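PDB 7L6G: metallo-mystery pair system four-Cys motif protein from Methylosinus trichosporium OB3b, which binds copper at a site that includes a kynurenine formed from tryptophan, and also carries a bound calcium ion. Local coordinates for residues Lys38-Leu44 with Phe157-Ile163; Thr226-Ser231 with Ala254-Ala258; Arg11-Asp17 with Arg219-Thr225. Numbering follows the deposited sequence.

Interaction 1: Lys38-Leu44 with Phe157-Ile163. With SO4 (sulfate ion), chain S.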
loop_
_atom_site.group_PDB
_atom_site.type_symbol
_atom_site.label_atom_id
_atom_site.label_comp_id
_atom_site.label_asym_id
_atom_site.label_seq_id
_atom_site.Cartn_x
_atom_site.Cartn_y
_atom_site.Cartn_z
ATOM N N LYS E 38 4.855 -14.618 0.200
ATOM C CA LYS E 38 3.703 -13.739 0.081
ATOM C C LYS E 38 4.048 -12.581 -0.843
ATOM O O LYS E 38 5.170 -12.065 -0.815
ATOM C CB LYS E 38 3.267 -13.207 1.449
ATOM C CG LYS E 38 2.957 -14.294 2.462
ATOM C CD LYS E 38 2.046 -13.783 3.566
ATOM C CE LYS E 38 0.705 -13.320 3.015
ATOM N NZ LYS E 38 0.031 -12.345 3.919
ATOM N N LEU E 39 3.087 -12.187 -1.671
ATOM C CA LEU E 39 3.276 -11.058 -2.571
ATOM C C LEU E 39 3.078 -9.762 -1.798
ATOM O O LEU E 39 2.003 -9.526 -1.236
ATOM C CB LEU E 39 2.301 -11.142 -3.742
ATOM C CG LEU E 39 2.405 -10.032 -4.788
ATOM C CD1 LEU E 39 3.743 -10.102 -5.507
ATOM C CD2 LEU E 39 1.253 -10.125 -5.775
ATOM N N HIS E 40 4.111 -8.922 -1.758
ATOM C CA HIS E 40 3.965 -7.629 -1.104
ATOM C C HIS E 40 3.574 -6.532 -2.083
ATOM O O HIS E 40 2.711 -5.705 -1.770
ATOM C CB HIS E 40 5.257 -7.240 -0.381
ATOM C CG HIS E 40 5.104 -6.046 0.507
ATOM N ND1 HIS E 40 4.246 -6.029 1.586
ATOM C CD2 HIS E 40 5.684 -4.823 0.468
ATOM C CE1 HIS E 40 4.310 -4.850 2.178
ATOM N NE2 HIS E 40 5.176 -4.100 1.521
ATOM N N GLU E 41 4.186 -6.510 -3.265
ATOM C CA GLU E 41 3.843 -5.517 -4.270
ATOM C C GLU E 41 4.249 -6.027 -5.644
ATOM O O GLU E 41 5.254 -6.727 -5.791
ATOM C CB GLU E 41 4.510 -4.167 -3.985
ATOM C CG GLU E 41 3.820 -2.979 -4.649
ATOM C CD GLU E 41 2.306 -3.128 -4.709
ATOM O OE1 GLU E 41 1.625 -2.715 -3.746
ATOM O OE2 GLU E 41 1.793 -3.644 -5.728
ATOM N N ALA E 42 3.446 -5.668 -6.646
ATOM C CA ALA E 42 3.732 -6.004 -8.041
ATOM C C ALA E 42 3.173 -4.865 -8.896
ATOM O O ALA E 42 1.996 -4.866 -9.262
ATOM C CB ALA E 42 3.140 -7.349 -8.433
ATOM N N ARG E 43 4.033 -3.896 -9.200
ATOM C CA ARG E 43 3.665 -2.732 -9.992
ATOM C C ARG E 43 4.722 -2.486 -11.055
ATOM O O ARG E 43 5.915 -2.693 -10.815
ATOM C CB ARG E 43 3.521 -1.481 -9.122
ATOM C CG ARG E 43 2.309 -1.480 -8.217
ATOM C CD ARG E 43 2.128 -0.125 -7.554
ATOM N NE ARG E 43 3.181 0.151 -6.581
ATOM C CZ ARG E 43 3.032 0.950 -5.529
ATOM N NH1 ARG E 43 1.871 1.555 -5.314
ATOM N NH2 ARG E 43 4.042 1.143 -4.691
ATOM N N LEU E 44 4.282 -2.034 -12.226
ATOM C CA LEU E 44 5.218 -1.678 -13.279
ATOM C C LEU E 44 4.555 -0.699 -14.234
ATOM O O LEU E 44 3.342 -0.749 -14.458
ATOM C CB LEU E 44 5.715 -2.911 -14.045
ATOM C CG LEU E 44 4.703 -3.673 -14.900
ATOM C CD1 LEU E 44 5.381 -4.266 -16.124
ATOM C CD2 LEU E 44 4.026 -4.760 -14.080
ATOM N N PHE E 157 10.540 1.812 -12.310
ATOM C CA PHE E 157 9.347 1.553 -13.106
ATOM C C PHE E 157 8.927 0.089 -13.108
ATOM O O PHE E 157 7.933 -0.246 -13.758
ATOM C CB PHE E 157 9.530 2.045 -14.550
ATOM C CG PHE E 157 10.927 1.902 -15.086
ATOM C CD1 PHE E 157 11.456 0.654 -15.368
ATOM C CD2 PHE E 157 11.697 3.024 -15.349
ATOM C CE1 PHE E 157 12.736 0.526 -15.882
ATOM C CE2 PHE E 157 12.976 2.905 -15.861
ATOM C CZ PHE E 157 13.496 1.654 -16.128
ATOM N N VAL E 158 9.651 -0.783 -12.410
ATOM C CA VAL E 158 9.187 -2.130 -12.093
ATOM C C VAL E 158 9.498 -2.380 -10.626
ATOM O O VAL E 158 10.670 -2.392 -10.230
ATOM C CB VAL E 158 9.841 -3.209 -12.973
ATOM C CG1 VAL E 158 9.488 -4.595 -12.449
ATOM C CG2 VAL E 158 9.404 -3.062 -14.421
ATOM N N THR E 159 8.455 -2.564 -9.817
ATOM C CA THR E 159 8.599 -2.814 -8.384
ATOM C C THR E 159 7.844 -4.093 -8.044
ATOM O O THR E 159 6.612 -4.093 -7.962
ATOM C CB THR E 159 8.081 -1.643 -7.553
ATOM O OG1 THR E 159 6.689 -1.438 -7.825
ATOM C CG2 THR E 159 8.847 -0.381 -7.881
ATOM N N ILE E 160 8.582 -5.181 -7.849
ATOM C CA ILE E 160 8.022 -6.453 -7.416
ATOM C C ILE E 160 8.707 -6.843 -6.116
ATOM O O ILE E 160 9.941 -6.881 -6.046
ATOM C CB ILE E 160 8.190 -7.547 -8.486
ATOM C CG1 ILE E 160 7.316 -7.224 -9.700
ATOM C CG2 ILE E 160 7.831 -8.909 -7.915
ATOM C CD1 ILE E 160 7.610 -8.072 -10.912
ATOM N N GLU E 161 7.908 -7.108 -5.086
ATOM C CA GLU E 161 8.428 -7.345 -3.746
ATOM C C GLU E 161 7.715 -8.546 -3.149
ATOM O O GLU E 161 6.481 -8.564 -3.070
ATOM C CB GLU E 161 8.247 -6.103 -2.866
ATOM C CG GLU E 161 8.927 -4.865 -3.435
ATOM C CD GLU E 161 8.611 -3.604 -2.663
ATOM O OE1 GLU E 161 8.042 -3.706 -1.557
ATOM O OE2 GLU E 161 8.935 -2.506 -3.165
ATOM N N VAL E 162 8.489 -9.545 -2.738
ATOM C CA VAL E 162 7.960 -10.790 -2.201
ATOM C C VAL E 162 8.457 -10.958 -0.773
ATOM O O VAL E 162 9.507 -10.430 -0.392
ATOM C CB VAL E 162 8.364 -12.002 -3.070
ATOM C CG1 VAL E 162 7.840 -11.833 -4.486
ATOM C CG2 VAL E 162 9.877 -12.170 -3.077
ATOM N N ILE E 163 7.689 -11.698 0.020
ATOM C CA ILE E 163 8.023 -11.922 1.424
ATOM C C ILE E 163 8.232 -13.416 1.651
ATOM O O ILE E 163 7.261 -14.184 1.669
ATOM C CB ILE E 163 6.936 -11.355 2.350
ATOM C CG1 ILE E 163 6.845 -9.837 2.183
ATOM C CG2 ILE E 163 7.229 -11.715 3.800
ATOM C CD1 ILE E 163 5.669 -9.209 2.894
HETATM S S SO4 S . 5.380 -0.331 2.990
HETATM O O1 SO4 S . 5.267 0.034 1.581
HETATM O O2 SO4 S . 6.318 0.572 3.652
HETATM O O3 SO4 S . 5.868 -1.702 3.101
HETATM O O4 SO4 S . 4.071 -0.228 3.627
#
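Residues 38-44 of strand 35-52 pair antiparallel with strand 158-163 in the mixed sheet of MbnP, and a classic beta bulge interrupts their register. Lys38 opens with a hydrogen-bonded pair: its N donates to Ile163 O (2.9 Å) and its O accepts from Ile163 N (2.7 Å). Leu39 faces Val162 in a non-hydrogen-bonded pair, both buried on the side that carries Ala42, Leu44, Val158 and Ile160. His40 is the extra residue of the bulge: His40 N (2.7 Å) and Glu41 N (3.1 Å) both donate to Glu161 O, while Glu161 N returns a bond to Glu41 O (2.8 Å). The ring edge of His40 meets Glu161 OE1 (from CD2, 3.3 Å), and His40 NE2 donates to O3 of a sulfate ion, probably from the crystallisation liquor (3.0 Å). Glu161 OE2 hydrogen-bonds to the copper ligand His182, placing Glu161 in the second shell of the copper site. Ala42 lies opposite Ile160. Arg43 N reaches Thr159 O (2.9 Å) and Arg43 O receives Thr159 N (2.7 Å), with a weak bond from Thr159 OG1. Leu44 CB packs on Val158 CG2 at 3.7 Å, and Leu44 CA approaches Phe157 O at 3.1 Å.

Interaction 2: Thr226-Ser231 with Ala254-Ala258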
loop_
_atom_site.group_PDB
_atom_site.type_symbol
_atom_site.label_atom_id
_atom_site.label_comp_id
_atom_site.label_asym_id
_atom_site.label_seq_id
_atom_site.Cartn_x
_atom_site.Cartn_y
_atom_site.Cartn_z
ATOM N N THR E 226 9.764 -17.427 -13.255
ATOM C CA THR E 226 10.917 -17.094 -14.085
ATOM C C THR E 226 11.739 -15.978 -13.457
ATOM O O THR E 226 12.975 -16.031 -13.457
ATOM C CB THR E 226 10.457 -16.690 -15.488
ATOM O OG1 THR E 226 9.760 -17.782 -16.100
ATOM C CG2 THR E 226 11.650 -16.307 -16.354
ATOM N N LEU E 227 11.067 -14.969 -12.895
ATOM C CA LEU E 227 11.764 -13.804 -12.359
ATOM C C LEU E 227 12.772 -14.197 -11.287
ATOM O O LEU E 227 13.924 -13.750 -11.308
ATOM C CB LEU E 227 10.749 -12.805 -11.800
ATOM C CG LEU E 227 11.346 -11.492 -11.295
ATOM C CD1 LEU E 227 12.024 -10.755 -12.436
ATOM C CD2 LEU E 227 10.282 -10.622 -10.642
ATOM N N PHE E 228 12.359 -15.042 -10.344
ATOM C CA PHE E 228 13.185 -15.400 -9.199
ATOM C C PHE E 228 13.880 -16.746 -9.361
ATOM O O PHE E 228 14.413 -17.270 -8.378
ATOM C CB PHE E 228 12.335 -15.416 -7.926
ATOM C CG PHE E 228 11.678 -14.102 -7.614
ATOM C CD1 PHE E 228 12.412 -13.052 -7.088
ATOM C CD2 PHE E 228 10.323 -13.919 -7.839
ATOM C CE1 PHE E 228 11.809 -11.843 -6.796
ATOM C CE2 PHE E 228 9.715 -12.712 -7.550
ATOM C CZ PHE E 228 10.459 -11.673 -7.027
ATOM N N GLU E 229 13.909 -17.301 -10.576
ATOM C CA GLU E 229 14.306 -18.697 -10.762
ATOM C C GLU E 229 15.692 -18.977 -10.191
ATOM O O GLU E 229 15.883 -19.940 -9.440
ATOM C CB GLU E 229 14.256 -19.061 -12.246
ATOM C CG GLU E 229 14.384 -20.552 -12.514
ATOM C CD GLU E 229 14.224 -20.897 -13.980
ATOM O OE1 GLU E 229 14.284 -19.974 -14.819
ATOM O OE2 GLU E 229 14.038 -22.093 -14.294
ATOM N N SER E 230 16.678 -18.148 -10.535
ATOM C CA SER E 230 18.048 -18.345 -10.086
ATOM C C SER E 230 18.414 -17.449 -8.908
ATOM O O SER E 230 19.599 -17.177 -8.689
ATOM C CB SER E 230 19.021 -18.121 -11.243
ATOM O OG SER E 230 18.478 -18.599 -12.461
ATOM N N SER E 231 17.428 -16.992 -8.145
ATOM C CA SER E 231 17.656 -16.134 -6.992
ATOM C C SER E 231 17.242 -16.865 -5.724
ATOM O O SER E 231 16.143 -17.425 -5.655
ATOM C CB SER E 231 16.879 -14.821 -7.120
ATOM O OG SER E 231 17.400 -14.017 -8.162
ATOM N N ALA E 254 21.038 -12.347 -12.064
ATOM C CA ALA E 254 19.983 -13.333 -12.272
ATOM C C ALA E 254 18.666 -12.661 -12.634
ATOM O O ALA E 254 17.938 -13.135 -13.514
ATOM C CB ALA E 254 19.817 -14.199 -11.023
ATOM N N VAL E 255 18.348 -11.548 -11.972
ATOM C CA VAL E 255 17.092 -10.853 -12.237
ATOM C C VAL E 255 17.101 -10.246 -13.634
ATOM O O VAL E 255 16.144 -10.399 -14.402
ATOM C CB VAL E 255 16.835 -9.784 -11.159
ATOM C CG1 VAL E 255 15.633 -8.926 -11.535
ATOM C CG2 VAL E 255 16.632 -10.440 -9.800
ATOM N N PHE E 256 18.185 -9.549 -13.987
ATOM C CA PHE E 256 18.246 -8.897 -15.291
ATOM C C PHE E 256 18.261 -9.913 -16.426
ATOM O O PHE E 256 17.779 -9.614 -17.525
ATOM C CB PHE E 256 19.465 -7.980 -15.364
ATOM C CG PHE E 256 19.200 -6.589 -14.863
ATOM C CD1 PHE E 256 18.688 -6.384 -13.591
ATOM C CD2 PHE E 256 19.450 -5.486 -15.664
ATOM C CE1 PHE E 256 18.435 -5.109 -13.126
ATOM C CE2 PHE E 256 19.200 -4.207 -15.204
ATOM C CZ PHE E 256 18.692 -4.018 -13.933
ATOM N N ARG E 257 18.799 -11.109 -16.184
ATOM C CA ARG E 257 18.664 -12.185 -17.161
ATOM C C ARG E 257 17.204 -12.582 -17.326
ATOM O O ARG E 257 16.719 -12.761 -18.450
ATOM C CB ARG E 257 19.514 -13.386 -16.745
ATOM C CG ARG E 257 20.940 -13.341 -17.272
ATOM C CD ARG E 257 21.739 -14.576 -16.877
ATOM N NE ARG E 257 20.883 -15.688 -16.473
ATOM C CZ ARG E 257 20.971 -16.310 -15.302
ATOM N NH1 ARG E 257 21.880 -15.929 -14.414
ATOM N NH2 ARG E 257 20.151 -17.313 -15.018
ATOM N N ALA E 258 16.483 -12.716 -16.210
ATOM C CA ALA E 258 15.060 -13.024 -16.281
ATOM C C ALA E 258 14.269 -11.887 -16.915
ATOM O O ALA E 258 13.208 -12.124 -17.505
ATOM C CB ALA E 258 14.517 -13.334 -14.884
#
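Van der Waals packing dominates where the end of the short helix 224-227 and the turn after it meet helix 252-259. Small side chains permit a close approach: Ala258 CB lies 3.4 Å from Thr226 O and 3.6 Å from Leu227 O. Leu227 CD1 adds apolar contacts to Val255 CG1 (4.1 Å) and Ala258 CB (4.3 Å). Ala254 CB rests against Ser230 CB (4.0 Å) and Ser231 OG (3.7 Å). Backbone bonds from Glu229 N to Thr226 O (3.3 Å) and from Ser231 N to Phe228 O (3.0 Å), the latter closing a type I turn, shape the first segment. Polar contact is slight: a weak hydrogen bond joins Arg257 NH2 to Ser230 OG (3.3 Å) where both side chains are exposed, and Arg257 also pairs with a sulfate ion, probably from the crystallisation liquor. Alanine methyls against backbone carbonyls, a few apolar contacts and one weak hydrogen bond imply that the helix, which begins just after the calcium ligand Asp251, is held against 226-231 mainly by close fit.

Interaction 3: Arg11-Asp17 with Arg219-Thr225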
loop_
_atom_site.group_PDB
_atom_site.type_symbol
_atom_site.label_atom_id
_atom_site.label_comp_id
_atom_site.label_asym_id
_atom_site.label_seq_id
_atom_site.Cartn_x
_atom_site.Cartn_y
_atom_site.Cartn_z
ATOM N N ARG E 11 -5.207 -7.249 -21.631
ATOM C CA ARG E 11 -5.221 -7.744 -20.263
ATOM C C ARG E 11 -3.855 -8.293 -19.877
ATOM O O ARG E 11 -3.197 -8.975 -20.669
ATOM C CB ARG E 11 -6.283 -8.831 -20.096
ATOM C CG ARG E 11 -7.709 -8.321 -20.186
ATOM C CD ARG E 11 -8.697 -9.470 -20.292
ATOM N NE ARG E 11 -8.743 -10.029 -21.638
ATOM C CZ ARG E 11 -9.322 -11.185 -21.946
ATOM N NH1 ARG E 11 -9.906 -11.907 -20.999
ATOM N NH2 ARG E 11 -9.317 -11.618 -23.199
ATOM N N PHE E 12 -3.433 -7.983 -18.656
ATOM C CA PHE E 12 -2.217 -8.526 -18.074
ATOM C C PHE E 12 -2.572 -9.417 -16.892
ATOM O O PHE E 12 -3.597 -9.221 -16.232
ATOM C CB PHE E 12 -1.271 -7.412 -17.617
ATOM C CG PHE E 12 -0.535 -6.738 -18.741
ATOM C CD1 PHE E 12 -1.181 -5.837 -19.568
ATOM C CD2 PHE E 12 0.807 -7.002 -18.963
ATOM C CE1 PHE E 12 -0.506 -5.213 -20.600
ATOM C CE2 PHE E 12 1.489 -6.381 -19.993
ATOM C CZ PHE E 12 0.830 -5.485 -20.813
ATOM N N ALA E 13 -1.718 -10.401 -16.629
ATOM C CA ALA E 13 -1.935 -11.324 -15.526
ATOM C C ALA E 13 -0.607 -11.665 -14.874
ATOM O O ALA E 13 0.407 -11.836 -15.556
ATOM C CB ALA E 13 -2.632 -12.607 -15.994
ATOM N N LEU E 14 -0.621 -11.753 -13.549
ATOM C CA LEU E 14 0.525 -12.197 -12.771
ATOM C C LEU E 14 0.368 -13.683 -12.481
ATOM O O LEU E 14 -0.688 -14.117 -12.009
ATOM C CB LEU E 14 0.632 -11.404 -11.468
ATOM C CG LEU E 14 1.937 -11.481 -10.677
ATOM C CD1 LEU E 14 3.095 -10.955 -11.505
ATOM C CD2 LEU E 14 1.807 -10.703 -9.377
ATOM N N VAL E 15 1.408 -14.465 -12.778
ATOM C CA VAL E 15 1.376 -15.903 -12.554
ATOM C C VAL E 15 2.639 -16.327 -11.814
ATOM O O VAL E 15 3.678 -15.665 -11.869
ATOM C CB VAL E 15 1.223 -16.711 -13.865
ATOM C CG1 VAL E 15 0.039 -16.203 -14.677
ATOM C CG2 VAL E 15 2.502 -16.662 -14.686
ATOM N N ALA E 16 2.527 -17.451 -11.107
ATOM C CA ALA E 16 3.636 -18.006 -10.342
ATOM C C ALA E 16 3.372 -19.488 -10.129
ATOM O O ALA E 16 2.254 -19.868 -9.769
ATOM C CB ALA E 16 3.801 -17.289 -8.997
ATOM N N ASP E 17 4.396 -20.316 -10.355
ATOM C CA ASP E 17 4.272 -21.774 -10.284
ATOM C C ASP E 17 3.094 -22.267 -11.127
ATOM O O ASP E 17 2.386 -23.210 -10.766
ATOM C CB ASP E 17 4.160 -22.253 -8.833
ATOM C CG ASP E 17 4.213 -23.771 -8.707
ATOM O OD1 ASP E 17 5.061 -24.399 -9.375
ATOM O OD2 ASP E 17 3.389 -24.336 -7.955
ATOM N N ARG E 219 -4.029 -13.025 -23.009
ATOM C CA ARG E 219 -3.527 -12.009 -22.098
ATOM C C ARG E 219 -2.010 -12.113 -22.029
ATOM O O ARG E 219 -1.412 -13.105 -22.456
ATOM C CB ARG E 219 -4.137 -12.158 -20.699
ATOM C CG ARG E 219 -3.690 -13.414 -19.967
ATOM C CD ARG E 219 -4.650 -13.780 -18.849
ATOM N NE ARG E 219 -4.132 -14.860 -18.014
ATOM C CZ ARG E 219 -4.717 -15.287 -16.900
ATOM N NH1 ARG E 219 -5.841 -14.724 -16.481
ATOM N NH2 ARG E 219 -4.176 -16.277 -16.202
ATOM N N VAL E 220 -1.389 -11.071 -21.489
ATOM C CA VAL E 220 0.047 -11.066 -21.240
ATOM C C VAL E 220 0.284 -11.509 -19.803
ATOM O O VAL E 220 -0.295 -10.946 -18.867
ATOM C CB VAL E 220 0.649 -9.675 -21.496
ATOM C CG1 VAL E 220 2.153 -9.705 -21.276
ATOM C CG2 VAL E 220 0.316 -9.206 -22.905
ATOM N N GLU E 221 1.133 -12.515 -19.623
ATOM C CA GLU E 221 1.362 -13.118 -18.318
ATOM C C GLU E 221 2.772 -12.790 -17.841
ATOM O O GLU E 221 3.754 -13.115 -18.518
ATOM C CB GLU E 221 1.136 -14.628 -18.373
ATOM C CG GLU E 221 -0.282 -15.002 -18.781
ATOM C CD GLU E 221 -0.544 -16.492 -18.718
ATOM O OE1 GLU E 221 0.415 -17.259 -18.485
ATOM O OE2 GLU E 221 -1.712 -16.897 -18.899
ATOM N N LEU E 222 2.861 -12.141 -16.683
ATOM C CA LEU E 222 4.135 -11.852 -16.033
ATOM C C LEU E 222 4.435 -12.994 -15.068
ATOM O O LEU E 222 3.732 -13.170 -14.068
ATOM C CB LEU E 222 4.073 -10.509 -15.308
ATOM C CG LEU E 222 5.383 -9.786 -14.989
ATOM C CD1 LEU E 222 5.155 -8.282 -14.929
ATOM C CD2 LEU E 222 5.981 -10.285 -13.683
ATOM N N ASP E 223 5.476 -13.768 -15.367
ATOM C CA ASP E 223 5.775 -14.991 -14.627
ATOM C C ASP E 223 6.729 -14.676 -13.479
ATOM O O ASP E 223 7.888 -14.314 -13.706
ATOM C CB ASP E 223 6.367 -16.044 -15.560
ATOM C CG ASP E 223 6.422 -17.422 -14.928
ATOM O OD1 ASP E 223 5.918 -17.584 -13.796
ATOM O OD2 ASP E 223 6.966 -18.346 -15.567
ATOM N N LEU E 224 6.241 -14.826 -12.245
ATOM C CA LEU E 224 7.096 -14.613 -11.081
ATOM C C LEU E 224 8.109 -15.738 -10.911
ATOM O O LEU E 224 9.217 -15.500 -10.419
ATOM C CB LEU E 224 6.244 -14.479 -9.818
ATOM C CG LEU E 224 5.464 -13.173 -9.657
ATOM C CD1 LEU E 224 4.808 -13.109 -8.290
ATOM C CD2 LEU E 224 6.376 -11.977 -9.875
ATOM N N THR E 225 7.749 -16.964 -11.303
ATOM C CA THR E 225 8.675 -18.086 -11.173
ATOM C C THR E 225 9.933 -17.854 -12.001
ATOM O O THR E 225 11.054 -18.058 -11.520
ATOM C CB THR E 225 7.991 -19.388 -11.591
ATOM O OG1 THR E 225 6.731 -19.507 -10.919
ATOM C CG2 THR E 225 8.865 -20.584 -11.237
#
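Leu14 lies at the apolar centre, its CD1 packed 3.7 Å from both Leu222 CD2 and Leu224 CG. On the same face Phe12 receives Val220 in a CH-pi contact, Val220 CB standing 4.0 Å from the ring centroid. Beyond the last bridge, Ala16 CB meets Leu224 CB at 3.8 Å. The backbones run parallel, with alternating bonds: Val220 N to Arg11 O (2.9 Å), Ala13 N to Val220 O (2.7 Å), Leu222 N to Ala13 O (2.7 Å), Val15 N to Leu222 O (3.0 Å) and Leu224 N to Val15 O (2.7 Å). On the other face, the Arg219 guanidinium lies over Ala13 CB and bridges to Glu221 (NE to OE2, 3.3 Å) and to Glu20. Asp223 N-caps the helix, its OD1 accepting from Thr225 N (3.2 Å) and its OD2 hydrogen-bonded to Thr226 OG1; Thr225 OG1 takes a short bond from Asp17 N (2.5 Å). Strand 218-223 is flanked by strands 5-16 (parallel) and 285-289 (antiparallel), while Phe12, Leu14 and Leu222 pack against strand 35-52.

Interactions 1 and 3 belong to the same mixed sheet, with centres about 13 Å apart, and interaction 1 is nested in the long chain excursion that interaction 3 closes. Their buried faces meet: Leu14 packs on Leu39 and Ala42, and Leu222 on Leu44 and Ile160. Interaction 2 follows both in sequence, its centre about 14 Å from each of the others. It shares helix 224-227 with interaction 3, and it touches interaction 1, where Leu227 packs on Ile160, and Phe228 on Ile160 and Val162. Apolar contacts thus connect the N-terminal strand, the central sheet and the helix near the calcium site, while the copper site lies by the opposite face of strand 158-163.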